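Local atomic coordinates of C alpha-dehydrogenase (Sphingobium sp. SYK-6, PDB entry 4YAC), a protein that binds NADH and acts as a Calpha-dehydrogenase of the short-chain dehydrogenase/reductase family in the breakdown of lignin beta-aryl ethers. Residues V232-V237 against L250-F255; L20-V25 against H138-A143; G98-A103 against T154-T159; V94-P99 against F105-W110. One frame throughout, in Å; residues are numbered along the deposited sequence.

Interaction 1: V232-V237 against L250-F255; sequences VDLGRV and LPYPEF
An inverse gamma turn centred on Pro251 rests its pyrrolidine ring against Val237 and Leu234, two residues three apart on helix 231-243, and illustrates how a rigid turn can be seated on a helix by a few methyl contacts. Pro251 CG is the atom that meets both: it lies 4.2 Å from Val237 CG1 and 4.3 Å from Leu234 CD2. For Val237 the touching branch is the one anti to the backbone N (chi1 173°), which carries CG1 to the CG corner of the proline ring while CG2 turns back beside the backbone N. Leu234 starts less directly, its first bond not aimed at the turn, and only its end closes in. Its first torsion, -122°, is far from a staggered value. The turn itself is closed by a weak bond from Tyr252 N to Leu250 O, 2.7 Å.

In the Rossmann-type sheet of this family, strand 248-249 is an outermost strand within the chain, and residues 250-255 lead from it to helix 255-271; the contact joins the exit of that strand to the helix that precedes it. Tyr252 stands beside this patch with its hydroxyl end, Leu234 CD2 coming within 4.2 Å of Tyr252 OH. That hydroxyl also makes a weak hydrogen bond with Gly188 N. Within the turn segment itself, Pro251 CG stands 3.9 Å above the plane of the Tyr252 ring, offset toward the rim. Tyr273 of the second subunit packs on both Val237 and Pro251, whereas Leu234 touches Pro187 and Phe229 and has its side chain about 4 Å from that of Val18, an NADH-binding residue.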
loop_
_atom_site.group_PDB
_atom_site.type_symbol
_atom_site.label_atom_id
_atom_site.label_comp_id
_atom_site.label_asym_id
_atom_site.label_seq_id
_atom_site.Cartn_x
_atom_site.Cartn_y
_atom_site.Cartn_z
ATOM N N VAL A 232 -17.007 19.522 7.129
ATOM C CA VAL A 232 -18.419 19.293 6.868
ATOM C C VAL A 232 -18.630 19.109 5.368
ATOM O O VAL A 232 -19.367 18.218 4.949
ATOM C CB VAL A 232 -19.287 20.446 7.416
ATOM C CG1 VAL A 232 -20.685 20.430 6.803
ATOM C CG2 VAL A 232 -19.373 20.347 8.935
ATOM N N ASP A 233 -17.966 19.933 4.560
ATOM C CA ASP A 233 -18.061 19.805 3.109
ATOM C C ASP A 233 -17.583 18.430 2.649
ATOM O O ASP A 233 -18.244 17.775 1.844
ATOM C CB ASP A 233 -17.248 20.898 2.406
ATOM C CG ASP A 233 -17.885 22.273 2.524
ATOM O OD1 ASP A 233 -19.062 22.361 2.929
ATOM O OD2 ASP A 233 -17.205 23.269 2.197
ATOM N N LEU A 234 -16.437 17.989 3.159
ATOM C CA LEU A 234 -15.921 16.671 2.803
ATOM C C LEU A 234 -16.838 15.585 3.348
ATOM O O LEU A 234 -16.937 14.500 2.778
ATOM C CB LEU A 234 -14.498 16.467 3.341
ATOM C CG LEU A 234 -13.335 16.131 2.391
ATOM C CD1 LEU A 234 -12.342 15.234 3.110
ATOM C CD2 LEU A 234 -13.750 15.479 1.076
ATOM N N GLY A 235 -17.507 15.882 4.458
ATOM C CA GLY A 235 -18.471 14.959 5.027
ATOM C C GLY A 235 -19.632 14.726 4.078
ATOM O O GLY A 235 -20.155 13.617 3.979
ATOM N N ARG A 236 -20.035 15.774 3.368
ATOM C CA ARG A 236 -21.132 15.661 2.418
ATOM C C ARG A 236 -20.716 14.886 1.172
ATOM O O ARG A 236 -21.528 14.177 0.581
ATOM C CB ARG A 236 -21.650 17.051 2.044
ATOM C CG ARG A 236 -22.394 17.704 3.186
ATOM C CD ARG A 236 -22.759 19.145 2.905
ATOM N NE ARG A 236 -23.626 19.659 3.964
ATOM C CZ ARG A 236 -23.523 20.859 4.529
ATOM N NH1 ARG A 236 -22.586 21.719 4.152
ATOM N NH2 ARG A 236 -24.376 21.201 5.485
ATOM N N VAL A 237 -19.454 15.021 0.776
ATOM C CA VAL A 237 -18.914 14.225 -0.321
ATOM C C VAL A 237 -19.010 12.750 0.045
ATOM O O VAL A 237 -19.377 11.913 -0.780
ATOM C CB VAL A 237 -17.442 14.595 -0.632
ATOM C CG1 VAL A 237 -16.836 13.632 -1.657
ATOM C CG2 VAL A 237 -17.349 16.025 -1.129
ATOM N N LEU A 250 -12.495 10.586 -4.947
ATOM C CA LEU A 250 -11.323 11.412 -5.209
ATOM C C LEU A 250 -11.781 12.747 -5.790
ATOM O O LEU A 250 -11.674 12.972 -6.993
ATOM C CB LEU A 250 -10.374 10.707 -6.188
ATOM C CG LEU A 250 -10.161 9.200 -6.022
ATOM C CD1 LEU A 250 -9.584 8.611 -7.296
ATOM C CD2 LEU A 250 -9.257 8.913 -4.850
ATOM N N PRO A 251 -12.303 13.641 -4.941
ATOM C CA PRO A 251 -12.989 14.817 -5.487
ATOM C C PRO A 251 -12.053 15.946 -5.937
ATOM O O PRO A 251 -12.301 17.111 -5.629
ATOM C CB PRO A 251 -13.879 15.253 -4.320
ATOM C CG PRO A 251 -13.132 14.848 -3.107
ATOM C CD PRO A 251 -12.365 13.598 -3.469
ATOM N N TYR A 252 -11.007 15.598 -6.684
ATOM C CA TYR A 252 -10.026 16.578 -7.148
ATOM C C TYR A 252 -9.635 16.341 -8.606
ATOM O O TYR A 252 -8.656 15.647 -8.883
ATOM C CB TYR A 252 -8.781 16.538 -6.260
ATOM C CG TYR A 252 -9.118 16.514 -4.793
ATOM C CD1 TYR A 252 -9.727 17.602 -4.186
ATOM C CD2 TYR A 252 -8.844 15.400 -4.016
ATOM C CE1 TYR A 252 -10.051 17.581 -2.850
ATOM C CE2 TYR A 252 -9.160 15.372 -2.674
ATOM C CZ TYR A 252 -9.762 16.468 -2.097
ATOM O OH TYR A 252 -10.082 16.460 -0.761
ATOM N N PRO A 253 -10.399 16.923 -9.546
ATOM C CA PRO A 253 -10.099 16.754 -10.975
ATOM C C PRO A 253 -8.724 17.306 -11.360
ATOM O O PRO A 253 -8.217 16.984 -12.435
ATOM C CB PRO A 253 -11.217 17.538 -11.673
ATOM C CG PRO A 253 -12.284 17.717 -10.651
ATOM C CD PRO A 253 -11.609 17.734 -9.325
ATOM N N GLU A 254 -8.135 18.123 -10.491
ATOM C CA GLU A 254 -6.802 18.676 -10.725
ATOM C C GLU A 254 -5.757 17.595 -10.928
ATOM O O GLU A 254 -4.913 17.682 -11.820
ATOM C CB GLU A 254 -6.355 19.539 -9.551
ATOM C CG GLU A 254 -7.318 20.595 -9.130
ATOM C CD GLU A 254 -8.230 20.158 -8.004
ATOM O OE1 GLU A 254 -9.002 19.201 -8.199
ATOM O OE2 GLU A 254 -8.164 20.775 -6.921
ATOM N N PHE A 255 -5.815 16.583 -10.072
ATOM C CA PHE A 255 -4.780 15.565 -10.002
ATOM C C PHE A 255 -4.814 14.618 -11.199
ATOM O O PHE A 255 -3.959 13.742 -11.326
ATOM C CB PHE A 255 -4.925 14.777 -8.694
ATOM C CG PHE A 255 -4.729 15.616 -7.452
ATOM C CD1 PHE A 255 -3.773 16.619 -7.418
ATOM C CD2 PHE A 255 -5.503 15.403 -6.321
ATOM C CE1 PHE A 255 -3.591 17.389 -6.283
ATOM C CE2 PHE A 255 -5.325 16.172 -5.183
ATOM C CZ PHE A 255 -4.368 17.164 -5.165
#

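Interaction 2: L20-V25 against H138-A143; sequences LGQAKV and HILITA
Gln22 reaches from helix 17-28 to Leu140 and Thr142, two residues on the same side of strand 137-142, and shows how one long polar side chain can span the usual helix-on-sheet distance. The tight part is small. Leu140 CD2 sits almost equally far from the two ends of the amide, 3.8 Å from Gln22 OE1 and 3.8 Å from Gln22 NE2, while Gln22 NE2 passes 3.4 Å from Thr142 OG1. Beyond these few atoms the two segments do not meet, and the nearest CA atoms, those of Gln22 and Thr142, are 10.6 Å apart. The looser part is no solvent side, since all three residues are buried; Val238, Cys89 and Leu185 also pack on Gln22.

The reach comes from an outstretched chain, with CD anti to CA (chi2 174°). Leu140 and Gln22 approach from opposite directions, whereas the side chains of Gln22 and Thr142 slide past each other. Helix 17-28 follows the first strand of the Rossmann fold, and the contact packs the helix that bears Val18 of the NADH site onto one face of the parallel sheet.

Thr91 OG1 is hydrogen-bonded to both Gln22 OE1 and Thr142 OG1. A leucine in place of Gln22 has no amide, and would probably leave Thr91 without that partner in a buried setting. The chemistry therefore implies a short buried polar chain, carboxamide to hydroxyl to hydroxyl, in which the bond at OE1 restrains the amide's rotation while a leucine methyl packs against it.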
loop_
_atom_site.group_PDB
_atom_site.type_symbol
_atom_site.label_atom_id
_atom_site.label_comp_id
_atom_site.label_asym_id
_atom_site.label_seq_id
_atom_site.Cartn_x
_atom_site.Cartn_y
_atom_site.Cartn_z
ATOM N N LEU A 20 -14.795 14.003 12.574
ATOM C CA LEU A 20 -15.869 14.748 13.225
ATOM C C LEU A 20 -16.792 15.348 12.170
ATOM O O LEU A 20 -18.010 15.370 12.339
ATOM C CB LEU A 20 -15.305 15.842 14.130
ATOM C CG LEU A 20 -16.315 16.806 14.759
ATOM C CD1 LEU A 20 -17.376 16.051 15.539
ATOM C CD2 LEU A 20 -15.602 17.796 15.661
ATOM N N GLY A 21 -16.209 15.825 11.076
ATOM C CA GLY A 21 -16.982 16.338 9.960
ATOM C C GLY A 21 -17.901 15.273 9.393
ATOM O O GLY A 21 -19.050 15.548 9.049
ATOM N N GLN A 22 -17.394 14.049 9.298
ATOM C CA GLN A 22 -18.205 12.932 8.831
ATOM C C GLN A 22 -19.333 12.653 9.821
ATOM O O GLN A 22 -20.487 12.501 9.426
ATOM C CB GLN A 22 -17.333 11.690 8.623
ATOM C CG GLN A 22 -16.352 11.853 7.466
ATOM C CD GLN A 22 -15.377 10.698 7.321
ATOM O OE1 GLN A 22 -15.368 9.764 8.123
ATOM N NE2 GLN A 22 -14.534 10.766 6.295
ATOM N N ALA A 23 -18.996 12.611 11.104
ATOM C CA ALA A 23 -19.980 12.357 12.153
ATOM C C ALA A 23 -21.114 13.382 12.137
ATOM O O ALA A 23 -22.291 13.022 12.252
ATOM C CB ALA A 23 -19.301 12.347 13.518
ATOM N N LYS A 24 -20.762 14.657 11.996
ATOM C CA LYS A 24 -21.757 15.728 11.999
ATOM C C LYS A 24 -22.767 15.551 10.875
ATOM O O LYS A 24 -23.980 15.636 11.091
ATOM C CB LYS A 24 -21.083 17.092 11.861
ATOM C CG LYS A 24 -20.389 17.585 13.112
ATOM C CD LYS A 24 -19.804 18.978 12.888
ATOM C CE LYS A 24 -19.062 19.490 14.112
ATOM N NZ LYS A 24 -18.452 20.831 13.878
ATOM N N VAL A 25 -22.259 15.316 9.672
ATOM C CA VAL A 25 -23.108 15.169 8.494
ATOM C C VAL A 25 -23.988 13.931 8.605
ATOM O O VAL A 25 -25.163 13.967 8.244
ATOM C CB VAL A 25 -22.262 15.091 7.202
ATOM C CG1 VAL A 25 -23.126 14.744 5.992
ATOM C CG2 VAL A 25 -21.538 16.411 6.965
ATOM N N HIS A 138 -21.993 -1.053 4.849
ATOM C CA HIS A 138 -21.079 -0.236 4.074
ATOM C C HIS A 138 -19.811 0.026 4.861
ATOM O O HIS A 138 -19.852 0.214 6.076
ATOM C CB HIS A 138 -21.746 1.078 3.684
ATOM C CG HIS A 138 -21.085 1.769 2.532
ATOM N ND1 HIS A 138 -21.502 1.602 1.228
ATOM C CD2 HIS A 138 -20.033 2.617 2.488
ATOM C CE1 HIS A 138 -20.736 2.324 0.430
ATOM N NE2 HIS A 138 -19.838 2.951 1.168
ATOM N N ILE A 139 -18.682 0.021 4.159
ATOM C CA ILE A 139 -17.388 0.265 4.778
ATOM C C ILE A 139 -16.678 1.402 4.061
ATOM O O ILE A 139 -16.440 1.337 2.857
ATOM C CB ILE A 139 -16.502 -0.996 4.756
ATOM C CG1 ILE A 139 -17.181 -2.134 5.521
ATOM C CG2 ILE A 139 -15.137 -0.708 5.380
ATOM C CD1 ILE A 139 -16.576 -3.496 5.264
ATOM N N LEU A 140 -16.357 2.446 4.817
ATOM C CA LEU A 140 -15.559 3.559 4.322
ATOM C C LEU A 140 -14.173 3.477 4.912
ATOM O O LEU A 140 -14.011 3.273 6.116
ATOM C CB LEU A 140 -16.194 4.906 4.683
ATOM C CG LEU A 140 -15.329 6.162 4.480
ATOM C CD1 LEU A 140 -15.164 6.489 3.002
ATOM C CD2 LEU A 140 -15.909 7.348 5.241
ATOM N N ILE A 141 -13.177 3.628 4.047
ATOM C CA ILE A 141 -11.798 3.795 4.468
ATOM C C ILE A 141 -11.345 5.162 3.985
ATOM O O ILE A 141 -11.459 5.478 2.797
ATOM C CB ILE A 141 -10.883 2.683 3.913
ATOM C CG1 ILE A 141 -11.159 1.373 4.650
ATOM C CG2 ILE A 141 -9.405 3.056 4.077
ATOM C CD1 ILE A 141 -10.526 0.152 4.003
ATOM N N THR A 142 -10.866 5.980 4.918
ATOM C CA THR A 142 -10.295 7.281 4.585
ATOM C C THR A 142 -8.788 7.151 4.527
ATOM O O THR A 142 -8.127 6.992 5.553
ATOM C CB THR A 142 -10.686 8.365 5.606
ATOM O OG1 THR A 142 -12.116 8.418 5.725
ATOM C CG2 THR A 142 -10.164 9.733 5.179
ATOM N N ALA A 143 -8.256 7.197 3.313
ATOM C CA ALA A 143 -6.820 7.146 3.101
ATOM C C ALA A 143 -6.305 8.565 2.885
ATOM O O ALA A 143 -6.366 9.384 3.797
ATOM C CB ALA A 143 -6.486 6.248 1.922
#

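Interaction 3: G98-A103 against T154-T159; sequences GPIEKA and TGIYCT
Ile156, in the first turn of helix 155-174, receives the loop 98-103 on its longer branch: Ala103 CB lies 3.8 Å from Ile156 CD1, and Ile100 CD1 lies 4.3 Å from Ile156 CG1, one bond further back. That branch stands anti to the carbonyl carbon (chi1 -63°), which swings its end toward the loop although the first bond is not aimed there. Close by, a beta carbon on Gly155 would come within 3.2 Å of Ile100 CD1, so the helix can approach so closely here because the position has no side chain.

A water then links the backbones, donating to Gly98 O at 2.8 Å and accepting from Gly155 N at 2.9 Å. This N-H belongs to the opening turn of the helix, which carries the YxxxK sequence of the SDR family, beginning at Tyr157. One turn on, Thr159 OG1 donates to Gly155 O (2.8 Å) from the face of the carbonyl plane opposite to Thr159 N.

Outside this shell, Trp108 of helix 105-133 packs on Ile156 and Thr159. Glu174 of the second subunit accepts a hydrogen bond from Ile100 N, and Met175 of that subunit packs on Ile100.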
loop_
_atom_site.group_PDB
_atom_site.type_symbol
_atom_site.label_atom_id
_atom_site.label_comp_id
_atom_site.label_asym_id
_atom_site.label_seq_id
_atom_site.Cartn_x
_atom_site.Cartn_y
_atom_site.Cartn_z
ATOM N N GLY A 98 9.248 13.610 7.924
ATOM C CA GLY A 98 10.671 13.819 8.112
ATOM C C GLY A 98 11.457 13.001 7.109
ATOM O O GLY A 98 10.902 12.109 6.473
ATOM N N PRO A 99 12.755 13.301 6.957
ATOM C CA PRO A 99 13.597 12.512 6.049
ATOM C C PRO A 99 13.522 11.040 6.406
ATOM O O PRO A 99 13.600 10.716 7.589
ATOM C CB PRO A 99 15.007 13.058 6.293
ATOM C CG PRO A 99 14.810 14.385 6.936
ATOM C CD PRO A 99 13.529 14.311 7.696
ATOM N N ILE A 100 13.363 10.166 5.421
ATOM C CA ILE A 100 13.135 8.760 5.725
ATOM C C ILE A 100 14.346 8.153 6.430
ATOM O O ILE A 100 14.198 7.231 7.228
ATOM C CB ILE A 100 12.807 7.940 4.452
ATOM C CG1 ILE A 100 12.409 6.503 4.812
ATOM C CG2 ILE A 100 13.987 7.916 3.497
ATOM C CD1 ILE A 100 11.256 6.388 5.788
ATOM N N GLU A 101 15.537 8.683 6.164
ATOM C CA GLU A 101 16.745 8.121 6.757
ATOM C C GLU A 101 16.881 8.480 8.240
ATOM O O GLU A 101 17.721 7.914 8.938
ATOM C CB GLU A 101 17.991 8.577 5.988
ATOM C CG GLU A 101 18.361 10.056 6.138
ATOM C CD GLU A 101 17.752 10.944 5.069
ATOM O OE1 GLU A 101 16.815 10.502 4.373
ATOM O OE2 GLU A 101 18.222 12.094 4.923
ATOM N N LYS A 102 16.066 9.422 8.709
ATOM C CA LYS A 102 16.074 9.821 10.120
ATOM C C LYS A 102 14.894 9.237 10.897
ATOM O O LYS A 102 14.755 9.483 12.093
ATOM C CB LYS A 102 16.054 11.348 10.258
ATOM C CG LYS A 102 17.282 12.064 9.694
ATOM C CD LYS A 102 18.592 11.491 10.222
ATOM C CE LYS A 102 19.788 12.253 9.674
ATOM N NZ LYS A 102 21.058 11.495 9.852
ATOM N N ALA A 103 14.049 8.464 10.220
ATOM C CA ALA A 103 12.897 7.851 10.875
ATOM C C ALA A 103 13.360 6.814 11.892
ATOM O O ALA A 103 14.332 6.096 11.653
ATOM C CB ALA A 103 11.977 7.213 9.847
ATOM N N THR A 154 7.363 12.263 3.397
ATOM C CA THR A 154 6.111 11.569 3.743
ATOM C C THR A 154 6.221 10.047 3.615
ATOM O O THR A 154 5.216 9.363 3.426
ATOM C CB THR A 154 4.928 12.031 2.855
ATOM O OG1 THR A 154 5.108 11.556 1.515
ATOM C CG2 THR A 154 4.798 13.553 2.853
ATOM N N GLY A 155 7.437 9.523 3.731
ATOM C CA GLY A 155 7.693 8.109 3.502
ATOM C C GLY A 155 6.856 7.145 4.324
ATOM O O GLY A 155 6.248 6.223 3.780
ATOM N N ILE A 156 6.834 7.338 5.639
ATOM C CA ILE A 156 6.049 6.472 6.512
ATOM C C ILE A 156 4.566 6.638 6.212
ATOM O O ILE A 156 3.867 5.660 5.967
ATOM C CB ILE A 156 6.314 6.768 8.003
ATOM C CG1 ILE A 156 7.778 6.475 8.345
ATOM C CG2 ILE A 156 5.399 5.924 8.882
ATOM C CD1 ILE A 156 8.161 6.795 9.775
ATOM N N TYR A 157 4.099 7.884 6.224
ATOM C CA TYR A 157 2.696 8.193 5.965
ATOM C C TYR A 157 2.211 7.574 4.653
ATOM O O TYR A 157 1.157 6.941 4.607
ATOM C CB TYR A 157 2.502 9.714 5.943
ATOM C CG TYR A 157 1.073 10.170 5.767
ATOM C CD1 TYR A 157 0.160 10.073 6.806
ATOM C CD2 TYR A 157 0.648 10.722 4.569
ATOM C CE1 TYR A 157 -1.146 10.500 6.650
ATOM C CE2 TYR A 157 -0.654 11.152 4.403
ATOM C CZ TYR A 157 -1.546 11.040 5.445
ATOM O OH TYR A 157 -2.845 11.469 5.281
ATOM N N CYS A 158 2.996 7.751 3.595
ATOM C CA CYS A 158 2.668 7.229 2.275
ATOM C C CYS A 158 2.556 5.710 2.297
ATOM O O CYS A 158 1.626 5.140 1.721
ATOM C CB CYS A 158 3.732 7.676 1.266
ATOM S SG CYS A 158 3.590 6.973 -0.391
ATOM N N THR A 159 3.494 5.057 2.976
ATOM C CA THR A 159 3.469 3.607 3.094
ATOM C C THR A 159 2.145 3.153 3.718
ATOM O O THR A 159 1.516 2.224 3.217
ATOM C CB THR A 159 4.649 3.079 3.928
ATOM O OG1 THR A 159 5.878 3.466 3.301
ATOM C CG2 THR A 159 4.610 1.563 4.011
HETATM O O HOH W 1 10.124 10.362 4.460
#

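Interaction 4: V94-P99 against F105-W110; sequences VSQFGP and FDDWDW
Val94 N donates to Asn115 OD1 and Gln96 O accepts from Gln111 NE2, two hydrogen bonds to helix 105-133 that hold the backbone of the loop where Val94 and Gln96 meet Trp110 of the same helix. The contact is an example of a loop laid along a single large aromatic side chain. Val94 comes over one face of the six-membered ring. Its CG2 is 4.0 Å from the ring centroid and 25° off the ring normal, a CH-pi contact, and Val94 CB is 3.6 Å from Trp110 CZ2. With CG anti to the backbone N (chi1 170°), the indole reaches the loop although the first bond of the side chain is not aimed at it; Val94 and Trp110 approach from opposite directions. Within residues 105-110, regular helical bonds from Asp109 N to Phe105 O (2.9 Å) and from Trp110 N to Asp106 O fix the backbone from which the indole leaves.

Gln96 touches elsewhere. Its CB lies at the ring's edge, near the plane, 3.9 Å from Trp110 CZ3, with the amide turned 62° from the ring. Beyond it Gln96 NE2 stands 4.0 Å from Asp107 OD1, too far for more than a loose polar approach, and this glutamine is exposed and poorly ordered.

Val94 also touches the bound dinucleotide, its side chain about 4 Å from it. A loop that leaves strand 87-90, lines the cofactor pocket and then folds onto the following helix belongs to the NAD(H)-binding Rossmann fold of short-chain dehydrogenases.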
loop_
_atom_site.group_PDB
_atom_site.type_symbol
_atom_site.label_atom_id
_atom_site.label_comp_id
_atom_site.label_asym_id
_atom_site.label_seq_id
_atom_site.Cartn_x
_atom_site.Cartn_y
_atom_site.Cartn_z
ATOM N N VAL A 94 -2.994 9.335 11.835
ATOM C CA VAL A 94 -1.967 10.229 12.353
ATOM C C VAL A 94 -0.875 10.425 11.315
ATOM O O VAL A 94 -0.796 9.679 10.338
ATOM C CB VAL A 94 -1.336 9.685 13.647
ATOM C CG1 VAL A 94 -2.398 9.513 14.720
ATOM C CG2 VAL A 94 -0.623 8.359 13.385
ATOM N N SER A 95 -0.025 11.422 11.533
ATOM C CA SER A 95 1.085 11.664 10.626
ATOM C C SER A 95 2.213 12.430 11.294
ATOM O O SER A 95 1.985 13.321 12.110
ATOM C CB SER A 95 0.610 12.431 9.392
ATOM O OG SER A 95 0.071 13.690 9.755
ATOM N N GLN A 96 3.434 12.049 10.937
ATOM C CA GLN A 96 4.623 12.802 11.297
ATOM C C GLN A 96 5.609 12.643 10.152
ATOM O O GLN A 96 5.954 11.526 9.766
ATOM C CB GLN A 96 5.219 12.318 12.617
ATOM C CG GLN A 96 6.174 13.314 13.263
ATOM C CD GLN A 96 6.160 13.237 14.778
ATOM O OE1 GLN A 96 5.665 14.140 15.452
ATOM N NE2 GLN A 96 6.706 12.156 15.322
ATOM N N PHE A 97 6.037 13.775 9.603
ATOM C CA PHE A 97 6.889 13.797 8.422
ATOM C C PHE A 97 8.344 14.054 8.790
ATOM O O PHE A 97 8.636 14.634 9.836
ATOM C CB PHE A 97 6.394 14.867 7.445
ATOM C CG PHE A 97 4.942 14.730 7.083
ATOM C CD1 PHE A 97 4.410 13.495 6.749
ATOM C CD2 PHE A 97 4.108 15.835 7.091
ATOM C CE1 PHE A 97 3.077 13.368 6.418
ATOM C CE2 PHE A 97 2.773 15.711 6.764
ATOM C CZ PHE A 97 2.257 14.476 6.428
ATOM N N GLY A 98 9.248 13.610 7.924
ATOM C CA GLY A 98 10.671 13.819 8.112
ATOM C C GLY A 98 11.457 13.001 7.109
ATOM O O GLY A 98 10.902 12.109 6.473
ATOM N N PRO A 99 12.755 13.301 6.957
ATOM C CA PRO A 99 13.597 12.512 6.049
ATOM C C PRO A 99 13.522 11.040 6.406
ATOM O O PRO A 99 13.600 10.716 7.589
ATOM C CB PRO A 99 15.007 13.058 6.293
ATOM C CG PRO A 99 14.810 14.385 6.936
ATOM C CD PRO A 99 13.529 14.311 7.696
ATOM N N PHE A 105 12.275 3.474 14.533
ATOM C CA PHE A 105 11.340 2.359 14.517
ATOM C C PHE A 105 10.077 2.743 15.290
ATOM O O PHE A 105 8.986 2.288 14.957
ATOM C CB PHE A 105 11.975 1.091 15.096
ATOM C CG PHE A 105 12.893 0.378 14.137
ATOM C CD1 PHE A 105 12.434 -0.049 12.902
ATOM C CD2 PHE A 105 14.211 0.119 14.478
ATOM C CE1 PHE A 105 13.270 -0.709 12.024
ATOM C CE2 PHE A 105 15.048 -0.544 13.602
ATOM C CZ PHE A 105 14.577 -0.957 12.375
ATOM N N ASP A 106 10.214 3.590 16.311
ATOM C CA ASP A 106 9.035 4.048 17.042
ATOM C C ASP A 106 8.151 4.900 16.125
ATOM O O ASP A 106 6.918 4.828 16.213
ATOM C CB ASP A 106 9.425 4.846 18.297
ATOM C CG ASP A 106 10.022 3.972 19.399
ATOM O OD1 ASP A 106 9.950 2.730 19.294
ATOM O OD2 ASP A 106 10.556 4.534 20.381
ATOM N N ASP A 107 8.772 5.697 15.254
ATOM C CA ASP A 107 8.031 6.503 14.281
ATOM C C ASP A 107 7.215 5.598 13.363
ATOM O O ASP A 107 6.035 5.846 13.109
ATOM C CB ASP A 107 8.966 7.373 13.427
ATOM C CG ASP A 107 9.649 8.475 14.217
ATOM O OD1 ASP A 107 9.100 8.906 15.251
ATOM O OD2 ASP A 107 10.739 8.920 13.779
ATOM N N TRP A 108 7.866 4.555 12.853
ATOM C CA TRP A 108 7.210 3.586 11.984
ATOM C C TRP A 108 6.048 2.884 12.686
ATOM O O TRP A 108 4.928 2.840 12.167
ATOM C CB TRP A 108 8.217 2.540 11.500
ATOM C CG TRP A 108 8.959 2.915 10.252
ATOM C CD1 TRP A 108 10.266 3.309 10.154
ATOM C CD2 TRP A 108 8.448 2.893 8.916
ATOM N NE1 TRP A 108 10.589 3.547 8.841
ATOM C CE2 TRP A 108 9.488 3.299 8.061
ATOM C CE3 TRP A 108 7.204 2.580 8.357
ATOM C CZ2 TRP A 108 9.328 3.400 6.683
ATOM C CZ3 TRP A 108 7.051 2.684 6.986
ATOM C CH2 TRP A 108 8.103 3.089 6.167
ATOM N N ASP A 109 6.314 2.342 13.871
ATOM C CA ASP A 109 5.326 1.538 14.580
ATOM C C ASP A 109 4.077 2.338 14.947
ATOM O O ASP A 109 2.961 1.842 14.811
ATOM C CB ASP A 109 5.937 0.932 15.846
ATOM C CG ASP A 109 6.972 -0.143 15.546
ATOM O OD1 ASP A 109 6.975 -0.686 14.423
ATOM O OD2 ASP A 109 7.777 -0.453 16.444
ATOM N N TRP A 110 4.258 3.566 15.420
ATOM C CA TRP A 110 3.119 4.405 15.791
ATOM C C TRP A 110 2.194 4.643 14.598
ATOM O O TRP A 110 0.995 4.391 14.678
ATOM C CB TRP A 110 3.606 5.735 16.368
ATOM C CG TRP A 110 2.529 6.754 16.552
ATOM C CD1 TRP A 110 1.302 6.565 17.129
ATOM C CD2 TRP A 110 2.585 8.128 16.170
ATOM N NE1 TRP A 110 0.592 7.739 17.123
ATOM C CE2 TRP A 110 1.360 8.717 16.540
ATOM C CE3 TRP A 110 3.552 8.926 15.549
ATOM C CZ2 TRP A 110 1.077 10.055 16.308
ATOM C CZ3 TRP A 110 3.266 10.255 15.320
ATOM C CH2 TRP A 110 2.042 10.807 15.702
#

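In the fold
From the N terminus, interaction 2 opens first, at helix 17-28, and closes only at strand 137-142, bridging 112 residues and joining a cofactor-side helix to the sheet. Interaction 4 is nested within that loop, tying the segment after strand 87-90 to the start of helix 105-133. Interaction 3 sets out from the same segment, sharing Gly98 and Pro99 with interaction 4, but ends on helix 155-174 and so crosses interaction 2; interactions 3 and 4 touch through Trp108, packed on Ile100 and Ile156. Interaction 1 follows in series, closing a short loop around strand 248-249, and Val25 of interaction 2 packs on its helix. Interactions 1, 3 and 4 all touch the second subunit.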